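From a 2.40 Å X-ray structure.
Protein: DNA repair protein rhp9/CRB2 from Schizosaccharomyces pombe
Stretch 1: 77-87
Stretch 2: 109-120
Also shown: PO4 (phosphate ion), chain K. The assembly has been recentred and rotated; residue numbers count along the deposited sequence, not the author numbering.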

# COMPACT_ATOMS: atom_id res chain seq x y z
N LYS A 77 22.62 -2.76 22.60
CA LYS A 77 21.48 -3.10 23.48
C LYS A 77 21.63 -2.44 24.86
O LYS A 77 20.89 -2.76 25.79
CB LYS A 77 21.38 -4.63 23.64
CG LYS A 77 20.34 -5.31 22.79
CD LYS A 77 20.88 -6.27 21.72
CE LYS A 77 21.88 -7.33 22.27
NZ LYS A 77 21.16 -8.44 22.97
N ILE A 78 22.56 -1.50 24.98
CA ILE A 78 22.89 -0.86 26.22
C ILE A 78 21.77 0.10 26.59
O ILE A 78 21.43 0.99 25.84
CB ILE A 78 24.17 -0.02 26.05
CG1 ILE A 78 25.34 -0.86 25.52
CG2 ILE A 78 24.55 0.60 27.35
CD1 ILE A 78 26.64 0.01 25.15
N LYS A 79 21.17 -0.12 27.73
CA LYS A 79 20.09 0.71 28.19
C LYS A 79 20.62 2.05 28.72
O LYS A 79 21.64 2.06 29.38
CB LYS A 79 19.26 -0.05 29.26
CG LYS A 79 18.38 -1.08 28.64
CD LYS A 79 17.31 -1.59 29.57
CE LYS A 79 16.53 -2.63 28.83
NZ LYS A 79 15.44 -3.26 29.64
N HIS A 80 19.91 3.15 28.44
CA HIS A 80 20.32 4.49 28.81
C HIS A 80 19.16 5.19 29.46
O HIS A 80 18.09 4.77 29.28
CB HIS A 80 20.73 5.26 27.51
CG HIS A 80 22.05 4.82 26.97
ND1 HIS A 80 23.20 5.55 27.14
CD2 HIS A 80 22.41 3.69 26.30
CE1 HIS A 80 24.22 4.92 26.56
NE2 HIS A 80 23.77 3.78 26.07
N THR A 81 19.34 6.27 30.19
CA THR A 81 18.23 7.09 30.61
C THR A 81 18.27 8.40 29.78
O THR A 81 19.33 8.89 29.33
CB THR A 81 18.22 7.37 32.16
OG1 THR A 81 19.46 8.03 32.50
CG2 THR A 81 18.26 6.11 32.91
N VAL A 82 17.09 8.96 29.56
CA VAL A 82 16.97 10.14 28.87
C VAL A 82 17.41 11.30 29.75
O VAL A 82 17.04 11.45 30.92
CB VAL A 82 15.52 10.30 28.37
CG1 VAL A 82 15.30 11.70 27.79
CG2 VAL A 82 15.15 9.13 27.34
N VAL A 83 18.25 12.12 29.15
CA VAL A 83 18.66 13.35 29.83
C VAL A 83 17.80 14.49 29.31
O VAL A 83 17.12 15.05 30.10
CB VAL A 83 20.22 13.64 29.70
CG1 VAL A 83 20.53 15.01 30.38
CG2 VAL A 83 21.02 12.53 30.36
N LYS A 84 17.76 14.77 28.02
CA LYS A 84 17.01 15.91 27.46
C LYS A 84 16.80 15.71 25.97
O LYS A 84 17.64 15.16 25.30
CB LYS A 84 17.77 17.24 27.71
CG LYS A 84 17.10 18.53 27.14
CD LYS A 84 17.56 19.87 27.78
CE LYS A 84 16.65 20.27 29.00
NZ LYS A 84 15.21 20.64 28.50
N THR A 85 15.67 16.12 25.44
CA THR A 85 15.47 16.12 23.98
C THR A 85 15.49 17.61 23.55
O THR A 85 15.14 18.52 24.35
CB THR A 85 14.07 15.57 23.65
OG1 THR A 85 13.16 16.33 24.43
CG2 THR A 85 13.88 14.05 24.03
N PHE A 86 15.93 17.85 22.31
CA PHE A 86 15.97 19.17 21.79
C PHE A 86 15.86 19.15 20.28
O PHE A 86 16.00 18.10 19.68
CB PHE A 86 17.23 19.92 22.32
CG PHE A 86 18.54 19.37 21.81
CD1 PHE A 86 19.21 18.38 22.50
CD2 PHE A 86 19.14 19.89 20.66
CE1 PHE A 86 20.45 17.91 22.08
CE2 PHE A 86 20.41 19.42 20.22
CZ PHE A 86 21.06 18.38 20.94
N ARG A 87 15.58 20.32 19.68
CA ARG A 87 15.65 20.50 18.24
C ARG A 87 16.98 21.19 17.76
O ARG A 87 17.29 22.34 18.11
CB ARG A 87 14.38 21.22 17.74
CG ARG A 87 14.22 21.17 16.23
CD ARG A 87 13.06 22.04 15.73
NE ARG A 87 12.35 21.16 14.81
CZ ARG A 87 12.51 21.10 13.49
NH1 ARG A 87 13.31 21.97 12.83
NH2 ARG A 87 11.80 20.20 12.82
N ALA A 109 22.11 8.89 28.92
CA ALA A 109 23.14 8.65 29.95
C ALA A 109 23.21 7.20 30.30
O ALA A 109 22.21 6.47 30.34
CB ALA A 109 22.86 9.48 31.20
N HIS A 110 24.42 6.73 30.51
CA HIS A 110 24.63 5.38 31.00
C HIS A 110 25.70 5.52 32.01
O HIS A 110 26.90 5.48 31.72
CB HIS A 110 25.00 4.37 29.95
CG HIS A 110 25.23 3.01 30.51
ND1 HIS A 110 24.21 2.13 30.75
CD2 HIS A 110 26.38 2.38 30.89
CE1 HIS A 110 24.71 1.01 31.26
NE2 HIS A 110 26.02 1.14 31.35
N GLY A 111 25.21 5.63 33.23
CA GLY A 111 25.99 6.09 34.30
C GLY A 111 25.80 7.59 34.20
O GLY A 111 24.65 8.15 34.07
N GLU A 112 26.95 8.23 34.26
CA GLU A 112 27.03 9.62 34.03
C GLU A 112 27.84 9.90 32.75
O GLU A 112 28.35 10.98 32.59
CB GLU A 112 27.77 10.18 35.20
CG GLU A 112 29.03 9.37 35.53
CD GLU A 112 29.64 9.88 36.80
OE1 GLU A 112 28.83 9.90 37.81
OE2 GLU A 112 30.86 10.30 36.75
N ILE A 113 27.90 8.92 31.86
CA ILE A 113 28.43 9.10 30.56
C ILE A 113 27.29 9.41 29.57
O ILE A 113 26.45 8.57 29.30
CB ILE A 113 29.32 7.89 30.19
CG1 ILE A 113 30.57 7.87 31.10
CG2 ILE A 113 29.73 7.89 28.71
CD1 ILE A 113 30.73 6.53 31.71
N GLU A 114 27.32 10.61 29.01
CA GLU A 114 26.28 11.10 28.13
C GLU A 114 26.75 11.02 26.70
O GLU A 114 27.98 11.22 26.42
CB GLU A 114 25.93 12.55 28.46
CG GLU A 114 25.52 12.69 29.90
CD GLU A 114 25.02 14.04 30.23
OE1 GLU A 114 25.54 15.03 29.74
OE2 GLU A 114 24.09 14.14 31.03
N VAL A 115 25.78 10.76 25.82
CA VAL A 115 25.95 10.70 24.39
C VAL A 115 24.76 11.39 23.82
O VAL A 115 23.64 11.22 24.32
CB VAL A 115 25.86 9.22 23.86
CG1 VAL A 115 26.18 9.15 22.33
CG2 VAL A 115 26.83 8.43 24.48
N THR A 116 24.97 12.09 22.71
CA THR A 116 23.90 12.77 21.97
C THR A 116 23.59 11.95 20.73
O THR A 116 24.51 11.58 20.02
CB THR A 116 24.30 14.15 21.57
OG1 THR A 116 24.48 14.92 22.74
CG2 THR A 116 23.23 14.81 20.71
N VAL A 117 22.32 11.64 20.47
CA VAL A 117 21.96 10.73 19.39
C VAL A 117 20.67 11.26 18.70
O VAL A 117 19.91 12.03 19.32
CB VAL A 117 21.81 9.36 20.09
CG1 VAL A 117 20.41 8.78 20.05
CG2 VAL A 117 23.02 8.37 19.85
N PRO A 118 20.44 10.92 17.41
CA PRO A 118 19.15 11.30 16.81
C PRO A 118 17.99 10.57 17.49
O PRO A 118 18.12 9.39 17.80
CB PRO A 118 19.26 10.86 15.35
CG PRO A 118 20.81 10.79 15.08
CD PRO A 118 21.31 10.21 16.44
N ILE A 119 16.90 11.28 17.74
CA ILE A 119 15.68 10.79 18.38
C ILE A 119 15.11 9.59 17.52
O ILE A 119 14.56 8.59 18.09
CB ILE A 119 14.71 12.07 18.48
CG1 ILE A 119 14.13 12.40 19.89
CG2 ILE A 119 13.77 12.17 17.35
CD1 ILE A 119 13.78 11.30 20.58
N SER A 120 15.30 9.60 16.19
CA SER A 120 14.77 8.51 15.30
C SER A 120 15.38 7.13 15.55
O SER A 120 14.84 6.09 15.11
CB SER A 120 15.02 8.83 13.83
OG SER A 120 16.43 8.85 13.50
P PO4 K . 22.38 -2.79 30.23
O1 PO4 K . 21.49 -2.73 29.02
O2 PO4 K . 22.13 -4.14 30.91
O3 PO4 K . 23.85 -2.75 29.79
O4 PO4 K . 22.16 -1.57 31.15
O HOH W 1 21.92 6.31 33.68

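The ring of His-110 is the unusual feature of this contact: it is engaged at its edge and over a face at once. Its ND1 donates a hydrogen bond to the backbone O of Lys-79, 2.9 Å away and near the ring plane. ND1 must therefore carry a proton. CG2 of Ile-78 lies over one face, 3.9 Å from the ring centroid and close to the ring normal, which suits a CH-pi contact.

His-80 meets the same residue. CB of His-110 sits over a face of the His-80 ring, 3.8 Å from its centroid. The two rings form an edge-to-face pair, with the edge of His-110 toward the face of His-80. Their centroids are 5.5 Å apart and the planes meet at 52°.

A phosphate ion, probably from the crystallisation liquor, lies beside this group. Lys-79 N donates a hydrogen bond to its O1 at 2.9 Å. Its O4 is near the plane of the His-110 ring, 3.6 Å from CE1.

The backbones join through one antiparallel bridge, between Thr-81 and Ala-109. Thr-81 N donates to Ala-109 O at 2.9 Å, and Ala-109 N donates to Thr-81 O at 2.8 Å. Ala-109 O also receives a CA-H...O contact from His-80 CA at 3.1 Å. The side chains of Thr-81 and Ala-109 share one face of the sheet. Water 1 is hydrogen-bonded to Thr-81 OG1 at 3.2 Å and donates a weak bond to Gly-111 O at 3.3 Å.

Beyond the bridge the contact is mainly apolar. Val-83 CG2 packs 3.7 Å from Ala-109 CB and lies 3.5 Å from Glu-114 OE2. Phe-86 CZ reaches Thr-116 CG2 at 4.2 Å. Thr-85 CG2 and Ile-119 CD1 are 4.4 Å apart, a looser methyl contact.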